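Local coordinates for multicopper oxidase (Pseudomonas thermotolerans, PDB 6VOW), which probably oxidises laccase-type substrates at a mononuclear copper site and passes the electrons to a copper cluster that reduces dioxygen to water, at residues Q217-L223 against I268-V274; A241-D247 against R254-Y260; L100-M104 against F121-F125; K126-A130 against V154-R158. One frame throughout, in Å; residues are numbered along the deposited sequence.

In the fold
In chain order, contact 3 closes first, drawing the loop after strand 94-96 back onto strand 120-126. Contact 4 takes over at the very next residue, where the loop leaving that strand meets strand 151-156, so the two follow in series and tie together both sheets of the first cupredoxin-like domain. Contact 1 then pairs strands 218-225 and 267-273 in the middle domain, and contact 2, with its hairpin of strands 240-246 and 249-255, is nested inside that loop. Contacts 1 and 2 share one sheet, strands 267-273 and 240-246 being neighbours. Contact 4 touches contact 1 through a salt bridge between Glu157 and Arg220, joining the two domains.

Contact 1: residues Q217-L223 against I268-V274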
loop_
_atom_site.group_PDB
_atom_site.type_symbol
_atom_site.label_atom_id
_atom_site.label_comp_id
_atom_site.label_asym_id
_atom_site.label_seq_id
_atom_site.Cartn_x
_atom_site.Cartn_y
_atom_site.Cartn_z
ATOM N N GLN A 217 6.001 -15.512 22.270
ATOM C CA GLN A 217 4.976 -14.440 22.252
ATOM C C GLN A 217 4.213 -14.427 20.899
ATOM O O GLN A 217 4.736 -14.941 19.896
ATOM C CB GLN A 217 5.679 -13.121 22.579
ATOM C CG GLN A 217 4.891 -12.139 23.436
ATOM C CD GLN A 217 5.102 -12.268 24.893
ATOM O OE1 GLN A 217 5.388 -11.281 25.601
ATOM N NE2 GLN A 217 4.962 -13.473 25.374
ATOM N N VAL A 218 2.980 -13.911 20.830
ATOM C CA VAL A 218 2.358 -13.632 19.516
ATOM C C VAL A 218 2.658 -12.186 19.063
ATOM O O VAL A 218 2.434 -11.232 19.765
ATOM C CB VAL A 218 0.839 -13.928 19.511
ATOM C CG1 VAL A 218 0.143 -13.422 18.271
ATOM C CG2 VAL A 218 0.587 -15.426 19.594
ATOM N N VAL A 219 3.205 -12.038 17.856
ATOM C CA VAL A 219 3.684 -10.772 17.410
ATOM C C VAL A 219 2.916 -10.414 16.202
ATOM O O VAL A 219 2.743 -11.210 15.378
ATOM C CB VAL A 219 5.158 -10.778 17.038
ATOM C CG1 VAL A 219 5.508 -9.416 16.455
ATOM C CG2 VAL A 219 6.025 -11.118 18.266
ATOM N N ARG A 220 2.454 -9.191 16.131
ATOM C CA ARG A 220 1.771 -8.659 14.958
ATOM C C ARG A 220 2.810 -8.037 14.056
ATOM O O ARG A 220 3.416 -7.004 14.402
ATOM C CB ARG A 220 0.883 -7.573 15.429
ATOM C CG ARG A 220 0.207 -6.834 14.333
ATOM C CD ARG A 220 -0.547 -5.724 14.980
ATOM N NE ARG A 220 -1.587 -5.223 14.113
ATOM C CZ ARG A 220 -2.582 -4.483 14.559
ATOM N NH1 ARG A 220 -2.668 -4.229 15.875
ATOM N NH2 ARG A 220 -3.515 -4.027 13.713
ATOM N N LEU A 221 3.037 -8.676 12.923
ATOM C CA LEU A 221 3.985 -8.189 11.926
ATOM C C LEU A 221 3.177 -7.410 10.960
ATOM O O LEU A 221 2.245 -7.930 10.313
ATOM C CB LEU A 221 4.650 -9.358 11.158
ATOM C CG LEU A 221 5.442 -10.377 11.922
ATOM C CD1 LEU A 221 6.050 -11.363 10.936
ATOM C CD2 LEU A 221 6.499 -9.636 12.675
ATOM N N ARG A 222 3.489 -6.158 10.896
ATOM C CA ARG A 222 2.773 -5.258 9.983
ATOM C C ARG A 222 3.619 -5.254 8.722
ATOM O O ARG A 222 4.758 -4.825 8.774
ATOM C CB ARG A 222 2.725 -3.831 10.584
ATOM C CG ARG A 222 1.986 -3.768 11.900
ATOM C CD ARG A 222 2.112 -2.380 12.485
ATOM N NE ARG A 222 1.357 -2.174 13.752
ATOM C CZ ARG A 222 0.052 -1.959 13.848
ATOM N NH1 ARG A 222 -0.718 -1.997 12.839
ATOM N NH2 ARG A 222 -0.521 -1.742 15.044
ATOM N N LEU A 223 3.062 -5.741 7.614
ATOM C CA LEU A 223 3.857 -5.953 6.369
ATOM C C LEU A 223 3.341 -4.990 5.371
ATOM O O LEU A 223 2.142 -5.016 5.030
ATOM C CB LEU A 223 3.643 -7.351 5.878
ATOM C CG LEU A 223 4.511 -8.298 6.725
ATOM C CD1 LEU A 223 3.885 -9.674 6.850
ATOM C CD2 LEU A 223 5.840 -8.425 6.042
ATOM N N ILE A 268 -0.488 -6.327 5.193
ATOM C CA ILE A 268 -1.143 -7.316 6.007
ATOM C C ILE A 268 -0.659 -7.155 7.422
ATOM O O ILE A 268 0.463 -6.701 7.691
ATOM C CB ILE A 268 -0.814 -8.799 5.574
ATOM C CG1 ILE A 268 0.702 -9.160 5.572
ATOM C CG2 ILE A 268 -1.374 -9.065 4.206
ATOM C CD1 ILE A 268 0.921 -10.598 5.167
ATOM N N ASP A 269 -1.493 -7.618 8.321
ATOM C CA ASP A 269 -1.027 -7.897 9.691
ATOM C C ASP A 269 -0.972 -9.387 9.741
ATOM O O ASP A 269 -1.981 -10.061 9.486
ATOM C CB ASP A 269 -2.036 -7.483 10.704
ATOM C CG ASP A 269 -2.047 -5.991 10.957
ATOM O OD1 ASP A 269 -0.973 -5.412 11.198
ATOM O OD2 ASP A 269 -3.158 -5.415 10.962
ATOM N N LEU A 270 0.196 -9.870 10.103
ATOM C CA LEU A 270 0.520 -11.230 10.078
ATOM C C LEU A 270 0.884 -11.491 11.522
ATOM O O LEU A 270 1.910 -10.971 11.991
ATOM C CB LEU A 270 1.684 -11.469 9.078
ATOM C CG LEU A 270 2.140 -12.933 9.036
ATOM C CD1 LEU A 270 0.979 -13.893 8.907
ATOM C CD2 LEU A 270 3.138 -13.239 7.974
ATOM N N ALA A 271 0.014 -12.171 12.257
ATOM C CA ALA A 271 0.383 -12.569 13.641
ATOM C C ALA A 271 1.112 -13.860 13.646
ATOM O O ALA A 271 0.595 -14.875 13.097
ATOM C CB ALA A 271 -0.805 -12.722 14.505
ATOM N N VAL A 272 2.273 -13.854 14.311
ATOM C CA VAL A 272 3.183 -14.968 14.264
ATOM C C VAL A 272 3.422 -15.462 15.711
ATOM O O VAL A 272 3.755 -14.669 16.598
ATOM C CB VAL A 272 4.528 -14.519 13.650
ATOM C CG1 VAL A 272 5.600 -15.605 13.737
ATOM C CG2 VAL A 272 4.316 -14.207 12.179
ATOM N N ARG A 273 3.278 -16.757 15.934
ATOM C CA ARG A 273 3.779 -17.331 17.174
ATOM C C ARG A 273 5.232 -17.512 17.004
ATOM O O ARG A 273 5.687 -18.282 16.146
ATOM C CB ARG A 273 3.171 -18.652 17.499
ATOM C CG ARG A 273 3.797 -19.313 18.799
ATOM C CD ARG A 273 3.386 -18.557 20.008
ATOM N NE ARG A 273 1.946 -18.664 20.163
ATOM C CZ ARG A 273 1.251 -18.251 21.226
ATOM N NH1 ARG A 273 1.820 -17.678 22.329
ATOM N NH2 ARG A 273 -0.059 -18.416 21.177
ATOM N N VAL A 274 5.970 -16.785 17.830
ATOM C CA VAL A 274 7.394 -16.826 17.794
ATOM C C VAL A 274 7.793 -18.123 18.490
ATOM O O VAL A 274 7.378 -18.395 19.626
ATOM C CB VAL A 274 7.999 -15.618 18.507
ATOM C CG1 VAL A 274 9.504 -15.680 18.494
ATOM C CG2 VAL A 274 7.553 -14.321 17.870
HETATM O O HOH W 1 -5.226 -3.865 11.565
#
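Strands 218-223 and 268-273 run antiparallel, their axes approaching to 4.4 Å at 153°, and seven backbone hydrogen bonds link them from Gln217-Val274 to Leu223-Ile268. On the face bearing Leu221 and Val272, Leu221 CD1 rests on Val272 CG2 at 3.6 Å. Further along, Leu223 lies beside Ile268, pointing the same way, and its CB presses tightly on Ile268 CG1 at 3.5 Å. The two strands form the middle of a six-stranded sheet in the second cupredoxin-like domain, with strand 165-174 flanking one side and strand 240-246 the other. Its other face carries the charges. With CG opposite the backbone N (chi1 174°) and the chain extended, Arg220 reaches diagonally to Asp269 and grips it side-on: NE meets OD1 at 3.0 Å and NH2 meets OD2 at 3.1 Å. The guanidinium and carboxylate planes stand 70° apart, and both oxygens are met from above the carboxylate plane. Water 1 gives a hydrogen bond to Asp269 OD2 and takes a weak one from Arg220 NH2. Arg222 lays its NH2 over the rim of one face of the Arg220 guanidinium, while its NH1 makes a long, charge-only salt bridge to Asp269 OD1 at 3.8 Å, with no N-H aimed at it. Glu157 and Glu166 pair with Arg220 and Arg222 respectively, and Asn132 donates to Asp269 OD1. Replacing Arg220 by a leucine would probably deprive Asp269 of its twofold grip and leave Glu157 without its charged mate. At the other end Val218 CG2 sits 3.3 Å from Arg273 CZ, over the centre of a guanidinium whose NH1 bonds to Gly216 O.

Contact 2: residues A241-D247 against R254-Y260; sequences ARLYALD and RPLGKEY
A beta hairpin of strands 240-246 and 249-255 brings Leu243 opposite Arg254, and the chain then turns back to lay Tyr260 against the first strand. Leu243 and Arg254 form an antiparallel hydrogen-bonded pair: Leu243 N reaches Arg254 O at 2.6 Å, and the return bond from Arg254 N to Leu243 O is longer, at 3.2 Å. Where the hairpin ends, Leu256 N still bonds to Ala241 O at 2.7 Å, approaching from above the carbonyl plane, and Leu256 CB faces Ala241 CB. Tyr260 begins strand 260-262, an edge strand of the second sheet of this cupredoxin-like sandwich, and its ring packs on Leu243 and Leu246 of the hairpin, with Ile268 of the neighbouring strand also touching it. A chi1 of -176° swings the ring out from its backbone N toward the hairpin, where Leu243 CD1 touches Tyr260 CD2 at 3.7 Å. Leu246 crosses the same side chain obliquely, Leu246 CD2 lying 3.8 Å from Tyr260 CE2 and close to the hydroxyl. Water 2 links that hydroxyl, Tyr260 OH, at 2.7 Å, to Asp247 OD1, to which it donates at 2.6 Å. Arg267 N also bonds to Asp247 OD1, while Asp247 OD2 takes Thr412 OG1, a residue of strand 410-412 in another sheet.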
loop_
_atom_site.group_PDB
_atom_site.type_symbol
_atom_site.label_atom_id
_atom_site.label_comp_id
_atom_site.label_asym_id
_atom_site.label_seq_id
_atom_site.Cartn_x
_atom_site.Cartn_y
_atom_site.Cartn_z
ATOM N N ALA A 241 1.448 -18.847 11.600
ATOM C CA ALA A 241 1.209 -17.457 11.237
ATOM C C ALA A 241 -0.235 -17.306 10.785
ATOM O O ALA A 241 -0.777 -18.166 10.094
ATOM C CB ALA A 241 2.222 -16.990 10.177
ATOM N N ARG A 242 -0.878 -16.262 11.277
ATOM C CA ARG A 242 -2.284 -16.018 10.978
ATOM C C ARG A 242 -2.484 -14.635 10.445
ATOM O O ARG A 242 -1.968 -13.698 10.934
ATOM C CB ARG A 242 -3.114 -16.191 12.242
ATOM C CG ARG A 242 -3.196 -17.633 12.625
ATOM C CD ARG A 242 -3.823 -17.807 13.977
ATOM N NE ARG A 242 -4.442 -19.113 14.056
ATOM C CZ ARG A 242 -5.768 -19.364 14.086
ATOM N NH1 ARG A 242 -6.691 -18.382 14.055
ATOM N NH2 ARG A 242 -6.191 -20.635 14.148
ATOM N N LEU A 243 -3.254 -14.526 9.397
ATOM C CA LEU A 243 -3.613 -13.284 8.863
ATOM C C LEU A 243 -4.721 -12.705 9.739
ATOM O O LEU A 243 -5.650 -13.394 10.063
ATOM C CB LEU A 243 -4.061 -13.496 7.447
ATOM C CG LEU A 243 -2.909 -13.948 6.529
ATOM C CD1 LEU A 243 -3.477 -14.311 5.165
ATOM C CD2 LEU A 243 -1.890 -12.842 6.381
ATOM N N TYR A 244 -4.566 -11.451 10.132
ATOM C CA TYR A 244 -5.607 -10.746 10.907
ATOM C C TYR A 244 -6.217 -9.578 10.210
ATOM O O TYR A 244 -7.321 -9.099 10.606
ATOM C CB TYR A 244 -5.041 -10.241 12.196
ATOM C CG TYR A 244 -5.125 -11.224 13.336
ATOM C CD1 TYR A 244 -4.491 -12.444 13.255
ATOM C CD2 TYR A 244 -5.891 -10.963 14.432
ATOM C CE1 TYR A 244 -4.563 -13.367 14.295
ATOM C CE2 TYR A 244 -5.994 -11.845 15.474
ATOM C CZ TYR A 244 -5.316 -13.025 15.415
ATOM O OH TYR A 244 -5.438 -13.834 16.449
ATOM N N ALA A 245 -5.496 -9.049 9.237
ATOM C CA ALA A 245 -6.011 -7.958 8.428
ATOM C C ALA A 245 -5.288 -7.817 7.126
ATOM O O ALA A 245 -4.073 -8.038 7.050
ATOM C CB ALA A 245 -5.853 -6.650 9.161
ATOM N N LEU A 246 -6.032 -7.330 6.144
ATOM C CA LEU A 246 -5.511 -7.099 4.762
ATOM C C LEU A 246 -5.844 -5.699 4.278
ATOM O O LEU A 246 -7.067 -5.274 4.251
ATOM C CB LEU A 246 -6.092 -8.098 3.801
ATOM C CG LEU A 246 -6.260 -9.529 4.227
ATOM C CD1 LEU A 246 -7.105 -10.302 3.172
ATOM C CD2 LEU A 246 -4.898 -10.150 4.482
ATOM N N ASP A 247 -4.768 -4.970 3.945
ATOM C CA ASP A 247 -4.871 -3.651 3.345
ATOM C C ASP A 247 -5.665 -2.757 4.318
ATOM O O ASP A 247 -6.601 -2.070 3.956
ATOM C CB ASP A 247 -5.514 -3.792 1.961
ATOM C CG ASP A 247 -4.821 -4.901 1.109
ATOM O OD1 ASP A 247 -3.608 -4.888 0.987
ATOM O OD2 ASP A 247 -5.493 -5.835 0.641
ATOM N N ARG A 254 -7.164 -16.250 9.983
ATOM C CA ARG A 254 -7.001 -17.408 9.060
ATOM C C ARG A 254 -5.502 -17.683 9.046
ATOM O O ARG A 254 -4.697 -16.682 9.028
ATOM C CB ARG A 254 -7.351 -16.890 7.671
ATOM C CG ARG A 254 -8.028 -17.808 6.740
ATOM C CD ARG A 254 -8.533 -17.020 5.501
ATOM N NE ARG A 254 -7.582 -16.254 4.641
ATOM C CZ ARG A 254 -7.942 -15.156 3.931
ATOM N NH1 ARG A 254 -9.181 -14.634 3.993
ATOM N NH2 ARG A 254 -7.080 -14.536 3.147
ATOM N N PRO A 255 -5.083 -18.976 9.029
ATOM C CA PRO A 255 -3.634 -19.253 8.852
ATOM C C PRO A 255 -3.124 -18.647 7.577
ATOM O O PRO A 255 -3.874 -18.558 6.588
ATOM C CB PRO A 255 -3.541 -20.812 8.746
ATOM C CG PRO A 255 -4.791 -21.297 9.447
ATOM C CD PRO A 255 -5.864 -20.225 9.219
ATOM N N LEU A 256 -1.870 -18.220 7.610
ATOM C CA LEU A 256 -1.154 -17.830 6.431
ATOM C C LEU A 256 -1.321 -18.906 5.366
ATOM O O LEU A 256 -1.779 -18.610 4.284
ATOM C CB LEU A 256 0.314 -17.645 6.707
ATOM C CG LEU A 256 1.082 -17.205 5.481
ATOM C CD1 LEU A 256 0.660 -15.886 4.838
ATOM C CD2 LEU A 256 2.487 -17.061 5.961
ATOM N N GLY A 257 -1.017 -20.148 5.714
ATOM C CA GLY A 257 -0.837 -21.205 4.739
ATOM C C GLY A 257 0.460 -20.965 3.949
ATOM O O GLY A 257 1.458 -20.386 4.449
ATOM N N LYS A 258 0.410 -21.389 2.690
ATOM C CA LYS A 258 1.581 -21.567 1.817
ATOM C C LYS A 258 2.178 -20.238 1.438
ATOM O O LYS A 258 3.388 -20.052 1.528
ATOM C CB LYS A 258 1.181 -22.339 0.535
ATOM C CG LYS A 258 2.287 -22.587 -0.532
ATOM C CD LYS A 258 3.661 -22.997 0.003
ATOM C CE LYS A 258 3.638 -24.258 0.874
ATOM N NZ LYS A 258 4.034 -25.507 0.158
ATOM N N GLU A 259 1.341 -19.308 1.000
ATOM C CA GLU A 259 1.907 -18.037 0.618
ATOM C C GLU A 259 0.878 -16.961 0.623
ATOM O O GLU A 259 -0.320 -17.219 0.591
ATOM C CB GLU A 259 2.664 -18.122 -0.735
ATOM C CG GLU A 259 1.871 -18.779 -1.849
ATOM C CD GLU A 259 2.649 -18.831 -3.157
ATOM O OE1 GLU A 259 3.914 -18.784 -3.166
ATOM O OE2 GLU A 259 1.950 -18.914 -4.181
ATOM N N TYR A 260 1.313 -15.744 0.782
ATOM C CA TYR A 260 0.374 -14.654 0.562
ATOM C C TYR A 260 0.995 -13.729 -0.491
ATOM O O TYR A 260 2.136 -13.333 -0.344
ATOM C CB TYR A 260 0.080 -13.938 1.870
ATOM C CG TYR A 260 -0.950 -12.881 1.667
ATOM C CD1 TYR A 260 -0.585 -11.601 1.244
ATOM C CD2 TYR A 260 -2.306 -13.144 1.888
ATOM C CE1 TYR A 260 -1.532 -10.616 1.057
ATOM C CE2 TYR A 260 -3.219 -12.170 1.710
ATOM C CZ TYR A 260 -2.812 -10.883 1.306
ATOM O OH TYR A 260 -3.757 -9.902 1.065
HETATM O O HOH W 2 -2.898 -7.386 1.466
#

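Contact 3: residues L100-M104 against F121-F125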
loop_
_atom_site.group_PDB
_atom_site.type_symbol
_atom_site.label_atom_id
_atom_site.label_comp_id
_atom_site.label_asym_id
_atom_site.label_seq_id
_atom_site.Cartn_x
_atom_site.Cartn_y
_atom_site.Cartn_z
ATOM N N LEU A 100 -10.312 9.960 3.410
ATOM C CA LEU A 100 -10.261 11.321 3.861
ATOM C C LEU A 100 -10.956 12.162 2.810
ATOM O O LEU A 100 -11.357 11.652 1.802
ATOM C CB LEU A 100 -8.824 11.736 3.994
ATOM C CG LEU A 100 -7.834 11.161 2.947
ATOM C CD1 LEU A 100 -8.099 11.538 1.461
ATOM C CD2 LEU A 100 -6.479 11.691 3.341
ATOM N N PRO A 101 -11.162 13.459 3.069
ATOM C CA PRO A 101 -11.788 14.309 2.065
ATOM C C PRO A 101 -10.882 14.526 0.898
ATOM O O PRO A 101 -9.627 14.580 1.071
ATOM C CB PRO A 101 -11.916 15.629 2.764
ATOM C CG PRO A 101 -12.166 15.217 4.134
ATOM C CD PRO A 101 -11.169 14.114 4.366
ATOM N N LEU A 102 -11.500 14.788 -0.239
ATOM C CA LEU A 102 -10.741 14.924 -1.502
ATOM C C LEU A 102 -9.612 15.925 -1.391
ATOM O O LEU A 102 -8.511 15.709 -1.930
ATOM C CB LEU A 102 -11.637 15.438 -2.567
ATOM C CG LEU A 102 -10.952 15.472 -3.972
ATOM C CD1 LEU A 102 -10.612 14.099 -4.520
ATOM C CD2 LEU A 102 -11.917 16.137 -4.907
ATOM N N GLU A 103 -9.860 17.027 -0.704
ATOM C CA GLU A 103 -8.827 18.074 -0.511
ATOM C C GLU A 103 -7.524 17.550 0.058
ATOM O O GLU A 103 -6.470 18.202 -0.111
ATOM C CB GLU A 103 -9.351 19.162 0.413
ATOM C CG GLU A 103 -10.609 19.838 -0.115
ATOM C CD GLU A 103 -11.935 19.224 0.375
ATOM O OE1 GLU A 103 -12.175 17.980 0.234
ATOM O OE2 GLU A 103 -12.772 19.999 0.866
ATOM N N MET A 104 -7.576 16.405 0.752
ATOM C CA MET A 104 -6.408 15.871 1.354
ATOM C C MET A 104 -5.967 14.657 0.576
ATOM O O MET A 104 -5.153 13.982 1.034
ATOM C CB MET A 104 -6.706 15.547 2.837
ATOM C CG MET A 104 -7.215 16.779 3.659
ATOM S SD MET A 104 -5.765 17.798 3.935
ATOM C CE MET A 104 -6.346 19.375 4.489
ATOM N N PHE A 121 2.641 21.862 2.942
ATOM C CA PHE A 121 1.198 21.634 2.797
ATOM C C PHE A 121 0.846 20.910 4.095
ATOM O O PHE A 121 1.644 20.096 4.643
ATOM C CB PHE A 121 0.827 20.782 1.557
ATOM C CG PHE A 121 -0.643 20.717 1.275
ATOM C CD1 PHE A 121 -1.433 19.696 1.822
ATOM C CD2 PHE A 121 -1.277 21.688 0.438
ATOM C CE1 PHE A 121 -2.796 19.605 1.516
ATOM C CE2 PHE A 121 -2.659 21.602 0.144
ATOM C CZ PHE A 121 -3.414 20.556 0.679
ATOM N N ASP A 122 -0.291 21.300 4.640
ATOM C CA ASP A 122 -0.739 20.751 5.907
ATOM C C ASP A 122 -1.813 19.755 5.591
ATOM O O ASP A 122 -2.939 20.152 5.233
ATOM C CB ASP A 122 -1.276 21.854 6.750
ATOM C CG ASP A 122 -0.217 22.586 7.533
ATOM O OD1 ASP A 122 0.777 21.994 7.959
ATOM O OD2 ASP A 122 -0.416 23.776 7.796
ATOM N N TYR A 123 -1.467 18.462 5.738
ATOM C CA TYR A 123 -2.466 17.392 5.568
ATOM C C TYR A 123 -3.052 17.179 6.930
ATOM O O TYR A 123 -2.343 16.794 7.818
ATOM C CB TYR A 123 -1.902 16.065 4.995
ATOM C CG TYR A 123 -1.317 16.234 3.588
ATOM C CD1 TYR A 123 -2.094 16.093 2.474
ATOM C CD2 TYR A 123 0.027 16.501 3.407
ATOM C CE1 TYR A 123 -1.578 16.252 1.199
ATOM C CE2 TYR A 123 0.571 16.658 2.143
ATOM C CZ TYR A 123 -0.235 16.544 1.049
ATOM O OH TYR A 123 0.322 16.746 -0.151
ATOM N N VAL A 124 -4.341 17.454 7.089
ATOM C CA VAL A 124 -5.115 17.169 8.304
ATOM C C VAL A 124 -6.316 16.330 7.971
ATOM O O VAL A 124 -7.163 16.752 7.143
ATOM C CB VAL A 124 -5.785 18.430 8.979
ATOM C CG1 VAL A 124 -5.725 18.295 10.486
ATOM C CG2 VAL A 124 -5.205 19.736 8.525
ATOM N N PHE A 125 -6.460 15.185 8.622
ATOM C CA PHE A 125 -7.691 14.402 8.390
ATOM C C PHE A 125 -7.825 13.453 9.558
ATOM O O PHE A 125 -6.854 13.222 10.321
ATOM C CB PHE A 125 -7.611 13.628 7.079
ATOM C CG PHE A 125 -6.313 12.863 6.931
ATOM C CD1 PHE A 125 -5.173 13.466 6.389
ATOM C CD2 PHE A 125 -6.182 11.519 7.372
ATOM C CE1 PHE A 125 -3.980 12.742 6.255
ATOM C CE2 PHE A 125 -4.978 10.821 7.199
ATOM C CZ PHE A 125 -3.902 11.442 6.631
#
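Leu100 and Met104 reach strand 121-125 in different ways, one over a ring and the other along the backbone. Leu100 crosses Phe125 obliquely and sets its CD2 over the centre of the ring, 3.8 Å from the centroid and only 11° off the normal, a CH-pi contact. Its CB meets Phe125 CB alongside. Met104, the residue with the largest area buried here, bends at chi2 (-75°) and thereby swings its thioether along the outer edge of the strand. Val124 N, which faces away from strand 78-85, gives a weak hydrogen bond to Met104 SD at 3.5 Å. The methyl group continues past it, with CE 3.6 Å from Asp122 O. Obliquely to the same sulfur stands the Tyr123 ring, its centroid 5.4 Å from Met104 SD in a Met-aromatic contact. Phe121 completes the row: its ring turns an edge on Tyr123, CD1 lying over the centre of the tyrosine face. Glu103 O lies near the plane of the Phe121 ring, 3.9 Å from Phe121 CZ. Met104 SD also touches Phe121 CE1 at 4.2 Å, so the sulfur sits among two aromatic rings and a backbone N-H. Trp95 meets Tyr123 edge-to-face and also touches the Phe125 ring, while Gln112 and Ile93 N hold the Tyr123 hydroxyl. In sequence Trp95 stands between His94 and His96, both in the pocket of the copper cluster. The arrangement is thus a loop following the histidine-bearing strand, folded over the edge strand 120-126 of the first cupredoxin-like domain of a multicopper oxidase.

Contact 4: residues K126-A130 against V154-R158; sequences KTEDA and VVEER
Val155 and Ala130 bury most of the surface here, with Thr127 third, and no hydrogen bond links the two segments. The branched end of Val155 enters the bend of residues 127-130. CG1, which a chi1 of -178° turns away from the valine's own N, touches Thr127 OG1 at 3.6 Å, and CG2 lies 3.7 Å from Thr127 CB, the two side chains crossing obliquely. Asp129 O also faces Val155 CG1, but their 2.9 Å separation is too short for an ordinary contact and is doubtful in detail. Residues 126-130 carry the chain from strand 120-126, in one sheet of the first cupredoxin-like domain, to strand 131-136 in the other, where it runs antiparallel to strand 151-156. Ala130 stands at the entry to this pairing, its CA 3.2 Å from Val155 O in a CA-H...O contact, and the next residue, Gly131, bonds to the Val155 backbone. An alanine in place of Val155 removes both methyls and is likely to open a gap beside Thr127 in the bend. Ala130 CB packs 3.6 Å from Glu157 CA and 3.8 Å from Glu157 OE2, a carboxylate oxygen paired with Arg220. Asp129 turns away and forms a salt bridge with Arg99, while Thr127 OG1 has a weak hydrogen bond to Asp77 O.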
loop_
_atom_site.group_PDB
_atom_site.type_symbol
_atom_site.label_atom_id
_atom_site.label_comp_id
_atom_site.label_asym_id
_atom_site.label_seq_id
_atom_site.Cartn_x
_atom_site.Cartn_y
_atom_site.Cartn_z
ATOM N N LYS A 126 -9.042 13.014 9.777
ATOM C CA LYS A 126 -9.304 12.029 10.807
ATOM C C LYS A 126 -9.043 10.678 10.140
ATOM O O LYS A 126 -9.391 10.457 8.965
ATOM C CB LYS A 126 -10.778 12.106 11.314
ATOM C CG LYS A 126 -11.241 13.413 11.931
ATOM C CD LYS A 126 -12.718 13.346 12.374
ATOM C CE LYS A 126 -12.890 12.611 13.694
ATOM N NZ LYS A 126 -12.131 13.281 14.794
ATOM N N THR A 127 -8.413 9.797 10.923
ATOM C CA THR A 127 -8.198 8.415 10.621
ATOM C C THR A 127 -9.213 7.567 11.363
ATOM O O THR A 127 -9.020 7.276 12.543
ATOM C CB THR A 127 -6.768 8.061 11.038
ATOM O OG1 THR A 127 -6.593 8.336 12.438
ATOM C CG2 THR A 127 -5.746 8.899 10.282
ATOM N N GLU A 128 -10.336 7.254 10.728
ATOM C CA GLU A 128 -11.383 6.450 11.272
ATOM C C GLU A 128 -11.174 4.941 11.142
ATOM O O GLU A 128 -12.003 4.200 11.721
ATOM C CB GLU A 128 -12.747 6.783 10.615
ATOM C CG GLU A 128 -13.155 8.267 10.704
ATOM C CD GLU A 128 -13.614 8.732 12.091
ATOM O OE1 GLU A 128 -13.626 7.943 13.054
ATOM O OE2 GLU A 128 -13.986 9.901 12.233
ATOM N N ASP A 129 -10.143 4.508 10.378
ATOM C CA ASP A 129 -9.840 3.098 10.169
ATOM C C ASP A 129 -8.524 2.821 10.747
ATOM O O ASP A 129 -7.520 3.529 10.492
ATOM C CB ASP A 129 -9.781 2.728 8.717
ATOM C CG ASP A 129 -11.082 3.003 7.982
ATOM O OD1 ASP A 129 -12.178 2.939 8.549
ATOM O OD2 ASP A 129 -11.017 3.352 6.826
ATOM N N ALA A 130 -8.536 1.812 11.585
ATOM C CA ALA A 130 -7.314 1.322 12.171
ATOM C C ALA A 130 -6.719 0.386 11.199
ATOM O O ALA A 130 -7.415 -0.205 10.365
ATOM C CB ALA A 130 -7.589 0.590 13.458
ATOM N N VAL A 154 0.644 3.786 10.420
ATOM C CA VAL A 154 -0.167 2.922 11.311
ATOM C C VAL A 154 -1.248 3.746 11.988
ATOM O O VAL A 154 -0.925 4.751 12.622
ATOM C CB VAL A 154 0.704 2.245 12.396
ATOM C CG1 VAL A 154 -0.119 1.366 13.287
ATOM C CG2 VAL A 154 1.781 1.372 11.758
ATOM N N VAL A 155 -2.512 3.349 11.831
ATOM C CA VAL A 155 -3.587 3.854 12.602
ATOM C C VAL A 155 -3.905 2.806 13.669
ATOM O O VAL A 155 -4.388 1.730 13.347
ATOM C CB VAL A 155 -4.790 4.229 11.715
ATOM C CG1 VAL A 155 -5.939 4.824 12.575
ATOM C CG2 VAL A 155 -4.342 5.276 10.655
ATOM N N GLU A 156 -3.499 3.092 14.929
ATOM C CA GLU A 156 -3.749 2.245 16.027
ATOM C C GLU A 156 -5.277 2.026 16.235
ATOM O O GLU A 156 -6.122 2.918 15.991
ATOM C CB GLU A 156 -3.049 2.794 17.274
ATOM C CG GLU A 156 -1.513 2.676 17.152
ATOM C CD GLU A 156 -0.709 3.299 18.290
ATOM O OE1 GLU A 156 -1.364 3.535 19.316
ATOM O OE2 GLU A 156 0.540 3.536 18.165
ATOM N N GLU A 157 -5.652 0.814 16.618
ATOM C CA GLU A 157 -7.102 0.542 16.983
ATOM C C GLU A 157 -7.541 1.467 18.177
ATOM O O GLU A 157 -6.732 1.841 19.031
ATOM C CB GLU A 157 -7.343 -0.904 17.407
ATOM C CG GLU A 157 -7.159 -1.978 16.316
ATOM C CD GLU A 157 -5.662 -2.142 15.895
ATOM O OE1 GLU A 157 -4.683 -2.066 16.749
ATOM O OE2 GLU A 157 -5.459 -2.346 14.683
ATOM N N ARG A 158 -8.798 1.826 18.223
ATOM C CA ARG A 158 -9.266 2.709 19.297
ATOM C C ARG A 158 -9.134 1.994 20.630
ATOM O O ARG A 158 -8.644 2.579 21.603
ATOM C CB ARG A 158 -10.688 3.194 19.074
ATOM C CG ARG A 158 -11.068 4.301 20.106
ATOM C CD ARG A 158 -12.243 5.166 19.711
ATOM N NE ARG A 158 -13.051 4.265 18.913
ATOM C CZ ARG A 158 -13.328 4.368 17.623
ATOM N NH1 ARG A 158 -13.002 5.428 16.926
ATOM N NH2 ARG A 158 -14.048 3.379 17.042
#